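Local coordinates for protein thymidylate synthase ThyX (Streptomyces cacaoi subsp. asoensis, PDB 4P5A) that binds FAD and a uridylate analogue as a homotetramer and probably catalyses reductive methylation of dUMP to dTMP with methylenetetrahydrofolate as the methyl donor, at residues I53-L56 / M57-R60; R139-T142 / R143-V147; E150-Q153 / R154-S158. All coordinates share one frame; numbering follows the deposited sequence.

Interaction 1: I53-L56 / M57-R60; sequences IRYL and MRSR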
ATOM      1  N   ILE B  53     -13.479   9.931 -19.300  1.00  9.51           N
ATOM      2  CA  ILE B  53     -13.346  10.053 -17.837  1.00 11.03           C
ATOM      3  C   ILE B  53     -14.632   9.582 -17.209  1.00 13.19           C
ATOM      4  O   ILE B  53     -14.577   8.943 -16.184  1.00 12.55           O
ATOM      5  CB  ILE B  53     -12.963  11.469 -17.451  1.00 10.96           C
ATOM      6  CG1 ILE B  53     -11.412  11.586 -17.761  1.00 13.37           C
ATOM      7  CG2 ILE B  53     -13.272  11.849 -15.975  1.00  9.98           C
ATOM      8  CD1 ILE B  53     -10.809  12.985 -17.643  1.00 15.11           C
ATOM      9  N   ARG B  54     -15.771   9.925 -17.794  1.00 12.12           N
ATOM     10  CA  ARG B  54     -17.074   9.435 -17.221  1.00 13.29           C
ATOM     11  C   ARG B  54     -17.181   7.941 -17.296  1.00 12.39           C
ATOM     12  O   ARG B  54     -17.598   7.331 -16.302  1.00 13.13           O
ATOM     13  CB  ARG B  54     -18.246  10.151 -17.860  1.00 10.73           C
ATOM     14  CG  ARG B  54     -18.314  11.666 -17.496  1.00 10.81           C
ATOM     15  CD  ARG B  54     -19.461  12.359 -18.325  1.00 18.77           C
ATOM     16  NE  ARG B  54     -20.797  11.692 -18.250  1.00 25.13           N
ATOM     17  CZ  ARG B  54     -21.704  11.860 -17.269  1.00 29.16           C
ATOM     18  NH1 ARG B  54     -22.931  11.259 -17.370  1.00 27.89           N
ATOM     19  NH2 ARG B  54     -21.437  12.656 -16.213  1.00 25.32           N
ATOM     20  N   TYR B  55     -16.713   7.341 -18.366  1.00 11.99           N
ATOM     21  CA  TYR B  55     -16.686   5.917 -18.526  1.00 13.54           C
ATOM     22  C   TYR B  55     -15.781   5.289 -17.460  1.00 13.95           C
ATOM     23  O   TYR B  55     -16.171   4.327 -16.754  1.00 14.37           O
ATOM     24  CB  TYR B  55     -16.197   5.521 -19.923  1.00 14.41           C
ATOM     25  CG  TYR B  55     -15.860   4.040 -20.006  1.00 19.60           C
ATOM     26  CD1 TYR B  55     -16.869   3.050 -20.094  1.00 24.91           C
ATOM     27  CD2 TYR B  55     -14.537   3.629 -19.970  1.00 23.65           C
ATOM     28  CE1 TYR B  55     -16.501   1.646 -20.138  1.00 27.88           C
ATOM     29  CE2 TYR B  55     -14.161   2.275 -20.006  1.00 30.44           C
ATOM     30  CZ  TYR B  55     -15.135   1.285 -20.081  1.00 32.06           C
ATOM     31  OH  TYR B  55     -14.691  -0.042 -20.102  1.00 35.18           O
ATOM     32  N   LEU B  56     -14.583   5.850 -17.280  1.00 11.99           N
ATOM     33  CA  LEU B  56     -13.745   5.214 -16.243  1.00 11.98           C
ATOM     34  C   LEU B  56     -14.353   5.362 -14.886  1.00 12.40           C
ATOM     35  O   LEU B  56     -14.171   4.454 -14.046  1.00 13.87           O
ATOM     36  CB  LEU B  56     -12.336   5.903 -16.164  1.00 11.79           C
ATOM     37  CG  LEU B  56     -11.566   5.837 -17.493  1.00 13.41           C
ATOM     38  CD1 LEU B  56     -10.435   6.846 -17.525  1.00 12.69           C
ATOM     39  CD2 LEU B  56     -11.049   4.423 -17.817  1.00 14.94           C
ATOM     40  N   MET B  57     -15.010   6.491 -14.598  1.00 13.52           N
ATOM     41  CA  MET B  57     -15.518   6.785 -13.236  1.00 15.67           C
ATOM     42  C   MET B  57     -16.600   5.817 -12.981  1.00 18.59           C
ATOM     43  O   MET B  57     -16.679   5.258 -11.868  1.00 19.27           O
ATOM     44  CB  MET B  57     -16.052   8.241 -13.172  1.00 16.48           C
ATOM     45  CG  MET B  57     -16.431   8.937 -11.814  1.00 17.45           C
ATOM     46  SD  MET B  57     -15.063   8.964 -10.662  1.00 19.62           S
ATOM     47  CE  MET B  57     -13.997  10.253 -11.483  1.00 13.17           C
ATOM     48  N   ARG B  58     -17.467   5.559 -13.968  1.00 19.37           N
ATOM     49  CA  ARG B  58     -18.614   4.695 -13.643  1.00 21.99           C
ATOM     50  C   ARG B  58     -18.303   3.201 -13.665  1.00 22.26           C
ATOM     51  O   ARG B  58     -18.987   2.421 -12.989  1.00 20.48           O
ATOM     52  CB  ARG B  58     -19.838   5.099 -14.437  1.00 24.11           C
ATOM     53  CG  ARG B  58     -19.903   4.466 -15.748  1.00 28.04           C
ATOM     54  CD  ARG B  58     -21.169   4.961 -16.556  1.00 38.51           C
ATOM     55  NE  ARG B  58     -21.099   4.287 -17.849  1.00 44.85           N
ATOM     56  CZ  ARG B  58     -20.651   4.824 -18.991  1.00 48.39           C
ATOM     57  NH1 ARG B  58     -20.614   4.051 -20.079  1.00 49.54           N
ATOM     58  NH2 ARG B  58     -20.286   6.126 -19.069  1.00 48.46           N
ATOM     59  N   SER B  59     -17.228   2.847 -14.349  1.00 18.71           N
ATOM     60  CA  SER B  59     -16.725   1.506 -14.449  1.00 19.90           C
ATOM     61  C   SER B  59     -15.697   1.235 -13.311  1.00 18.04           C
ATOM     62  O   SER B  59     -15.176   0.126 -13.250  1.00 20.44           O
ATOM     63  CB  SER B  59     -15.995   1.276 -15.765  1.00 20.78           C
ATOM     64  OG  SER B  59     -16.920   1.461 -16.806  1.00 29.15           O
ATOM     65  N   ARG B  60     -15.502   2.200 -12.414  1.00 17.24           N
ATOM     66  CA  ARG B  60     -14.482   2.093 -11.312  1.00 16.39           C
ATOM     67  C   ARG B  60     -13.141   1.641 -11.883  1.00 17.35           C
ATOM     68  O   ARG B  60     -12.394   0.799 -11.252  1.00 17.51           O
ATOM     69  CB  ARG B  60     -14.933   1.081 -10.237  1.00 16.03           C
ATOM     70  CG  ARG B  60     -16.197   1.514  -9.530  1.00 17.30           C
ATOM     71  CD  ARG B  60     -16.408   0.594  -8.272  1.00 14.38           C
ATOM     72  NE  ARG B  60     -16.519  -0.793  -8.760  1.00 16.39           N
ATOM     73  CZ  ARG B  60     -16.713  -1.807  -7.898  1.00 12.18           C
ATOM     74  NH1 ARG B  60     -16.819  -3.061  -8.357  1.00 13.73           N
ATOM     75  NH2 ARG B  60     -16.715  -1.503  -6.589  1.00 15.23           N
TER

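Interaction 2: R139-T142 / R143-V147; sequences RSAT and RAYEV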
ATOM      1  N   ARG B 139     -13.536  29.559  27.090  1.00 18.60           N
ATOM      2  CA  ARG B 139     -13.071  29.681  28.479  1.00 18.65           C
ATOM      3  C   ARG B 139     -12.245  28.491  28.990  1.00 19.19           C
ATOM      4  O   ARG B 139     -11.148  28.669  29.572  1.00 18.40           O
ATOM      5  CB  ARG B 139     -14.267  29.951  29.419  1.00 19.28           C
ATOM      6  CG  ARG B 139     -13.799  30.059  30.894  1.00 18.52           C
ATOM      7  CD  ARG B 139     -14.876  30.561  31.838  1.00 17.16           C
ATOM      8  NE  ARG B 139     -14.381  30.606  33.225  1.00 18.22           N
ATOM      9  CZ  ARG B 139     -15.189  30.872  34.256  1.00 23.43           C
ATOM     10  NH1 ARG B 139     -14.727  30.879  35.507  1.00 18.23           N
ATOM     11  NH2 ARG B 139     -16.477  31.130  34.013  1.00 23.98           N
ATOM     12  N   SER B 140     -12.768  27.290  28.837  1.00 19.17           N
ATOM     13  CA  SER B 140     -12.091  26.109  29.330  1.00 19.82           C
ATOM     14  C   SER B 140     -10.819  25.834  28.548  1.00 17.86           C
ATOM     15  O   SER B 140      -9.786  25.434  29.151  1.00 18.03           O
ATOM     16  CB  SER B 140     -12.978  24.888  29.176  1.00 20.29           C
ATOM     17  OG  SER B 140     -14.040  24.910  30.105  1.00 25.19           O
ATOM     18  N   ALA B 141     -10.922  26.002  27.224  1.00 16.40           N
ATOM     19  CA  ALA B 141      -9.740  25.698  26.355  1.00 18.09           C
ATOM     20  C   ALA B 141      -8.630  26.686  26.708  1.00 20.24           C
ATOM     21  O   ALA B 141      -7.489  26.300  26.927  1.00 19.02           O
ATOM     22  CB  ALA B 141     -10.125  25.786  24.910  1.00 18.39           C
ATOM     23  N   THR B 142      -8.976  27.987  26.824  1.00 18.41           N
ATOM     24  CA  THR B 142      -7.980  28.959  27.198  1.00 19.15           C
ATOM     25  C   THR B 142      -7.256  28.547  28.473  1.00 18.87           C
ATOM     26  O   THR B 142      -6.032  28.620  28.539  1.00 15.95           O
ATOM     27  CB  THR B 142      -8.601  30.378  27.356  1.00 19.21           C
ATOM     28  OG1 THR B 142      -9.096  30.763  26.089  1.00 23.01           O
ATOM     29  CG2 THR B 142      -7.514  31.428  27.775  1.00 18.88           C
ATOM     30  N   ARG B 143      -7.998  28.121  29.485  1.00 16.98           N
ATOM     31  CA  ARG B 143      -7.369  27.871  30.763  1.00 19.90           C
ATOM     32  C   ARG B 143      -6.454  26.627  30.659  1.00 18.23           C
ATOM     33  O   ARG B 143      -5.303  26.594  31.147  1.00 16.97           O
ATOM     34  CB  ARG B 143      -8.462  27.623  31.811  1.00 19.25           C
ATOM     35  CG  ARG B 143      -8.013  27.718  33.238  1.00 26.65           C
ATOM     36  CD  ARG B 143      -7.763  26.391  33.770  1.00 28.12           C
ATOM     37  NE  ARG B 143      -7.399  26.315  35.183  1.00 24.06           N
ATOM     38  CZ  ARG B 143      -8.033  25.571  36.067  1.00 26.63           C
ATOM     39  NH1 ARG B 143      -9.132  24.894  35.718  1.00 27.07           N
ATOM     40  NH2 ARG B 143      -7.577  25.518  37.326  1.00 28.99           N
ATOM     41  N   ALA B 144      -6.989  25.601  30.053  1.00 19.28           N
ATOM     42  CA  ALA B 144      -6.169  24.349  29.895  1.00 16.46           C
ATOM     43  C   ALA B 144      -4.935  24.614  29.037  1.00 15.22           C
ATOM     44  O   ALA B 144      -3.854  24.131  29.393  1.00 16.28           O
ATOM     45  CB  ALA B 144      -7.006  23.347  29.311  1.00 17.19           C
ATOM     46  N   TYR B 145      -5.077  25.368  27.923  1.00 13.61           N
ATOM     47  CA  TYR B 145      -3.918  25.573  27.007  1.00 13.57           C
ATOM     48  C   TYR B 145      -2.870  26.447  27.720  1.00 16.54           C
ATOM     49  O   TYR B 145      -1.674  26.222  27.563  1.00 15.86           O
ATOM     50  CB  TYR B 145      -4.316  26.261  25.724  1.00 14.27           C
ATOM     51  CG  TYR B 145      -5.366  25.552  24.847  1.00 14.90           C
ATOM     52  CD1 TYR B 145      -5.724  24.202  25.068  1.00 15.25           C
ATOM     53  CD2 TYR B 145      -5.942  26.228  23.782  1.00 16.82           C
ATOM     54  CE1 TYR B 145      -6.692  23.587  24.251  1.00 14.04           C
ATOM     55  CE2 TYR B 145      -6.870  25.649  22.985  1.00 17.24           C
ATOM     56  CZ  TYR B 145      -7.238  24.308  23.219  1.00 17.97           C
ATOM     57  OH  TYR B 145      -8.155  23.716  22.381  1.00 15.78           O
ATOM     58  N   GLU B 146      -3.330  27.459  28.499  1.00 16.19           N
ATOM     59  CA  GLU B 146      -2.351  28.288  29.219  1.00 17.59           C
ATOM     60  C   GLU B 146      -1.525  27.497  30.232  1.00 16.68           C
ATOM     61  O   GLU B 146      -0.294  27.721  30.273  1.00 17.05           O
ATOM     62  CB  GLU B 146      -3.053  29.476  29.962  1.00 16.89           C
ATOM     63  CG  GLU B 146      -3.640  30.445  29.036  1.00 23.84           C
ATOM     64  CD  GLU B 146      -4.377  31.553  29.790  1.00 32.95           C
ATOM     65  OE1 GLU B 146      -4.980  31.227  30.862  1.00 31.18           O
ATOM     66  OE2 GLU B 146      -4.345  32.717  29.270  1.00 35.69           O
ATOM     67  N   VAL B 147      -2.147  26.577  31.002  1.00 16.59           N
ATOM     68  CA  VAL B 147      -1.401  25.789  31.957  1.00 16.04           C
ATOM     69  C   VAL B 147      -0.501  24.778  31.234  1.00 16.46           C
ATOM     70  O   VAL B 147       0.661  24.660  31.576  1.00 17.20           O
ATOM     71  CB  VAL B 147      -2.366  25.013  32.840  1.00 16.53           C
ATOM     72  CG1 VAL B 147      -1.700  23.877  33.681  1.00 17.12           C
ATOM     73  CG2 VAL B 147      -3.059  26.035  33.778  1.00 19.62           C
TER

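Interaction 3: E150-Q153 / R154-S158; sequences EEYQ and RLLDS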
ATOM      1  N   GLU B 150       2.428  26.748  29.862  1.00 16.78           N
ATOM      2  CA  GLU B 150       3.319  27.277  30.923  1.00 17.70           C
ATOM      3  C   GLU B 150       4.204  26.129  31.472  1.00 18.67           C
ATOM      4  O   GLU B 150       5.436  26.310  31.734  1.00 18.14           O
ATOM      5  CB  GLU B 150       2.437  27.931  32.007  1.00 19.82           C
ATOM      6  CG  GLU B 150       3.133  28.129  33.348  1.00 30.63           C
ATOM      7  CD  GLU B 150       2.104  28.508  34.429  1.00 41.16           C
ATOM      8  OE1 GLU B 150       1.023  29.050  34.060  1.00 42.82           O
ATOM      9  OE2 GLU B 150       2.368  28.209  35.621  1.00 42.52           O
ATOM     10  N   GLU B 151       3.602  24.935  31.595  1.00 16.97           N
ATOM     11  CA  GLU B 151       4.348  23.780  32.059  1.00 17.89           C
ATOM     12  C   GLU B 151       5.335  23.262  31.007  1.00 17.35           C
ATOM     13  O   GLU B 151       6.419  22.813  31.371  1.00 18.21           O
ATOM     14  CB  GLU B 151       3.445  22.620  32.549  1.00 18.38           C
ATOM     15  CG  GLU B 151       2.524  22.944  33.767  1.00 19.20           C
ATOM     16  CD  GLU B 151       3.337  23.434  35.008  1.00 24.29           C
ATOM     17  OE1 GLU B 151       4.532  23.083  35.180  1.00 24.46           O
ATOM     18  OE2 GLU B 151       2.746  24.281  35.731  1.00 29.15           O
ATOM     19  N   TYR B 152       4.953  23.309  29.723  1.00 15.80           N
ATOM     20  CA  TYR B 152       5.880  22.926  28.655  1.00 15.25           C
ATOM     21  C   TYR B 152       7.104  23.833  28.738  1.00 17.24           C
ATOM     22  O   TYR B 152       8.242  23.355  28.731  1.00 18.69           O
ATOM     23  CB  TYR B 152       5.179  23.118  27.312  1.00 15.70           C
ATOM     24  CG  TYR B 152       6.011  22.901  26.103  1.00 13.27           C
ATOM     25  CD1 TYR B 152       6.237  23.921  25.160  1.00 18.63           C
ATOM     26  CD2 TYR B 152       6.535  21.613  25.843  1.00 14.62           C
ATOM     27  CE1 TYR B 152       6.993  23.700  23.988  1.00 14.76           C
ATOM     28  CE2 TYR B 152       7.304  21.377  24.645  1.00 14.78           C
ATOM     29  CZ  TYR B 152       7.498  22.425  23.740  1.00 15.63           C
ATOM     30  OH  TYR B 152       8.252  22.236  22.613  1.00 17.23           O
ATOM     31  N   GLN B 153       6.865  25.138  28.832  1.00 17.29           N
ATOM     32  CA  GLN B 153       8.041  26.049  28.873  1.00 19.60           C
ATOM     33  C   GLN B 153       8.864  25.859  30.141  1.00 20.12           C
ATOM     34  O   GLN B 153      10.086  25.989  30.103  1.00 20.75           O
ATOM     35  CB  GLN B 153       7.534  27.494  28.811  1.00 18.82           C
ATOM     36  CG  GLN B 153       7.061  27.933  27.448  1.00 24.65           C
ATOM     37  CD  GLN B 153       8.139  27.811  26.390  1.00 31.71           C
ATOM     38  OE1 GLN B 153       9.205  28.332  26.563  1.00 33.37           O
ATOM     39  NE2 GLN B 153       7.842  27.102  25.264  1.00 36.52           N
ATOM     40  N   ARG B 154       8.192  25.603  31.261  1.00 20.68           N
ATOM     41  CA  ARG B 154       8.937  25.354  32.522  1.00 21.37           C
ATOM     42  C   ARG B 154       9.836  24.140  32.408  1.00 22.07           C
ATOM     43  O   ARG B 154      11.022  24.150  32.852  1.00 23.07           O
ATOM     44  CB  ARG B 154       7.982  25.069  33.692  1.00 23.13           C
ATOM     45  CG  ARG B 154       8.674  25.288  35.073  1.00 24.88           C
ATOM     46  CD  ARG B 154       7.846  24.828  36.272  1.00 23.73           C
ATOM     47  NE  ARG B 154       6.446  25.241  36.251  1.00 29.55           N
ATOM     48  CZ  ARG B 154       5.951  26.477  36.436  1.00 31.43           C
ATOM     49  NH1 ARG B 154       6.699  27.574  36.698  1.00 28.31           N
ATOM     50  NH2 ARG B 154       4.651  26.618  36.357  1.00 31.47           N
ATOM     51  N   LEU B 155       9.309  23.068  31.809  1.00 19.66           N
ATOM     52  CA  LEU B 155      10.120  21.878  31.556  1.00 19.58           C
ATOM     53  C   LEU B 155      11.287  22.179  30.649  1.00 18.73           C
ATOM     54  O   LEU B 155      12.414  21.774  30.990  1.00 19.82           O
ATOM     55  CB  LEU B 155       9.302  20.709  31.004  1.00 18.16           C
ATOM     56  CG  LEU B 155       8.328  20.163  32.058  1.00 20.03           C
ATOM     57  CD1 LEU B 155       7.223  19.287  31.291  1.00 20.41           C
ATOM     58  CD2 LEU B 155       9.052  19.408  33.268  1.00 19.82           C
ATOM     59  N   LEU B 156      11.022  22.815  29.509  1.00 17.54           N
ATOM     60  CA  LEU B 156      12.121  23.215  28.574  1.00 18.52           C
ATOM     61  C   LEU B 156      13.190  24.073  29.294  1.00 22.83           C
ATOM     62  O   LEU B 156      14.393  23.793  29.187  1.00 22.96           O
ATOM     63  CB  LEU B 156      11.663  23.951  27.356  1.00 17.95           C
ATOM     64  CG  LEU B 156      10.671  23.249  26.391  1.00 15.46           C
ATOM     65  CD1 LEU B 156      10.255  24.156  25.277  1.00 19.85           C
ATOM     66  CD2 LEU B 156      11.441  21.959  25.796  1.00 19.74           C
ATOM     67  N   ASP B 157      12.738  25.125  29.968  1.00 23.85           N
ATOM     68  CA  ASP B 157      13.677  25.997  30.772  1.00 27.87           C
ATOM     69  C   ASP B 157      14.510  25.204  31.798  1.00 29.19           C
ATOM     70  O   ASP B 157      15.691  25.494  31.994  1.00 30.62           O
ATOM     71  CB  ASP B 157      12.916  27.154  31.447  1.00 28.93           C
ATOM     72  CG  ASP B 157      12.380  28.166  30.433  1.00 33.90           C
ATOM     73  OD1 ASP B 157      12.741  28.095  29.229  1.00 37.72           O
ATOM     74  OD2 ASP B 157      11.586  29.033  30.822  1.00 41.42           O
ATOM     75  N   SER B 158      13.938  24.175  32.388  1.00 29.45           N
ATOM     76  CA  SER B 158      14.632  23.303  33.310  1.00 31.68           C
ATOM     77  C   SER B 158      15.686  22.361  32.626  1.00 31.11           C
ATOM     78  O   SER B 158      16.484  21.703  33.305  1.00 31.38           O
ATOM     79  CB  SER B 158      13.545  22.527  34.046  1.00 30.87           C
ATOM     80  OG  SER B 158      14.059  21.530  34.865  1.00 44.39           O
TER

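Interaction 1: I53-L56 / M57-R60
Arg58 reaches back along the last turn of helix 48-58 and crosses Tyr55 at about a right angle. Its CB lies 3.7 Å from Arg54 O, and CG packs on the same oxygen and, slightly farther off, on Tyr55 O. With chi1 at 87°, CG stands between the backbone N and the carbonyl carbon, which directs the chain back over the turn that holds Tyr55. From CG to NE the chain is extended. One face of the guanidinium then lies on Tyr55 CA, 3.6 Å from NH2, while NH1 stops in the plane of the Tyr55 ring, at its edge, 3.9 Å from CD1; the two planes are 78° apart. One face of the same ring receives Ser59 OG, 3.4 Å from Tyr55 CE1. Ser59 also grips Tyr55 O twice, its OG and its N each donating at 3.0 Å from opposite faces of the carbonyl plane. Arg60, with a phi of 48°, closes the helix in a Schellman motif. Tyr55 OH bonds to Gly122 O of the second subunit, and Leu56 packs on the FAD-binding His61. The serine hydroxyl thus supplements the main-chain bond just where helical bonding runs out, and the arginine's charged end rests on main chain and ring edge by packing.

Interaction 2: R139-T142 / R143-V147
Tyr145 and Ala141 form a CH-pi contact one turn apart within the long helix 131-157, where it packs against strand 7-9 and meets the third subunit. Ala141 CB stands over one face of the Tyr145 ring, 4.0 Å from the ring centroid and 26° off its normal, and is nearest to CZ. The ring is laid back over the preceding turn by its first torsion, chi1 -60°, which sets CG anti to the carbonyl carbon; the same face therefore also meets Ala141 O, 3.1 Å from Tyr145 CG. That oxygen also accepts the main-chain bond of Tyr145 N at 2.8 Å. This is one of four successive i to i+4 bonds of a regular alpha helix, running from Arg143 N on Arg139 O to Glu146 N on Thr142 O. At its far end Tyr145 OH bonds to Tyr107 O, and the ring also meets Phe106 and Leu8. An alanine in place of Tyr145 is likely to leave Tyr107 O without this phenol partner and open a gap between the methyl of Ala141 and Leu8 of strand 7-9. On another flank, Thr142 and Glu146 run side by side: Thr142 CG2 touches Glu146 CD at 3.7 Å, while Glu146 CG lies 3.0 Å from Thr142 O. The hydroxyl Thr142 OG1 turns instead to Val138 O. Arg143, bent at chi2, carries its NH1 to salt bridges with Glu150 and Glu151 of the third subunit.

Interaction 3: E150-Q153 / R154-S158
Four consecutive i to i+4 bonds, from Arg154 N on Glu150 O to Asp157 N on Gln153 O, carry the alpha helix through these residues, and that of Leu156 N to Tyr152 O is nearly straight at 176°. On one flank Arg154 bends at chi3 (-46°) and lies alongside both Glu150 and Glu151. It takes Glu151 side-on with two nitrogens: NE reaches OE1 at 3.1 Å on the syn side, and NH2 reaches OE2, also at 3.1 Å, from above the carboxylate plane. Both oxygens lie in the guanidinium plane, but the nitrogens meet the carboxylate from out of its own plane, the two planes being 45° apart. NH2 also meets Glu150 OE2 at 2.9 Å in a weak, bent bond, that carboxylate being almost perpendicular to the guanidinium. Together the three form a salt-bridge network of i, i+3 and i, i+4 pairs along helix 131-157; the shared cation probably favours ionised carboxylates. Glu151 OE1 also bonds to Ser140 OG of the third subunit, which ties the network to the interface. Elsewhere on the helix Leu156 CD1 makes a CH-pi contact over one face of the Tyr152 ring, 3.8 Å from its centroid and displaced toward the CE1-CZ side. Gln153 NE2 lies 3.8 Å from the same methyl and bonds to Glu101 OE1, while Tyr152 OH bonds to Val102 N.

Interactions 2 and 3 are successive parts of helix 131-157, their centres about 16 Å apart, and both touch the third subunit. Interaction 1, at the end of helix 48-58, lies on the opposite side of the chain's centre, its nearest atoms about 37 Å from those of interaction 2 and about 42 Å from those of interaction 3, and it faces the second subunit. They also differ in their distance from the bound ligands: the side chain of Tyr55 is about 6 Å from an FAD, whereas that of Tyr152 is about 9 Å from a 5-bromo-UMP and that of Tyr145 about 14 Å. Tyr152 also lies close to Arg166, which lines a 5-bromo-UMP pocket.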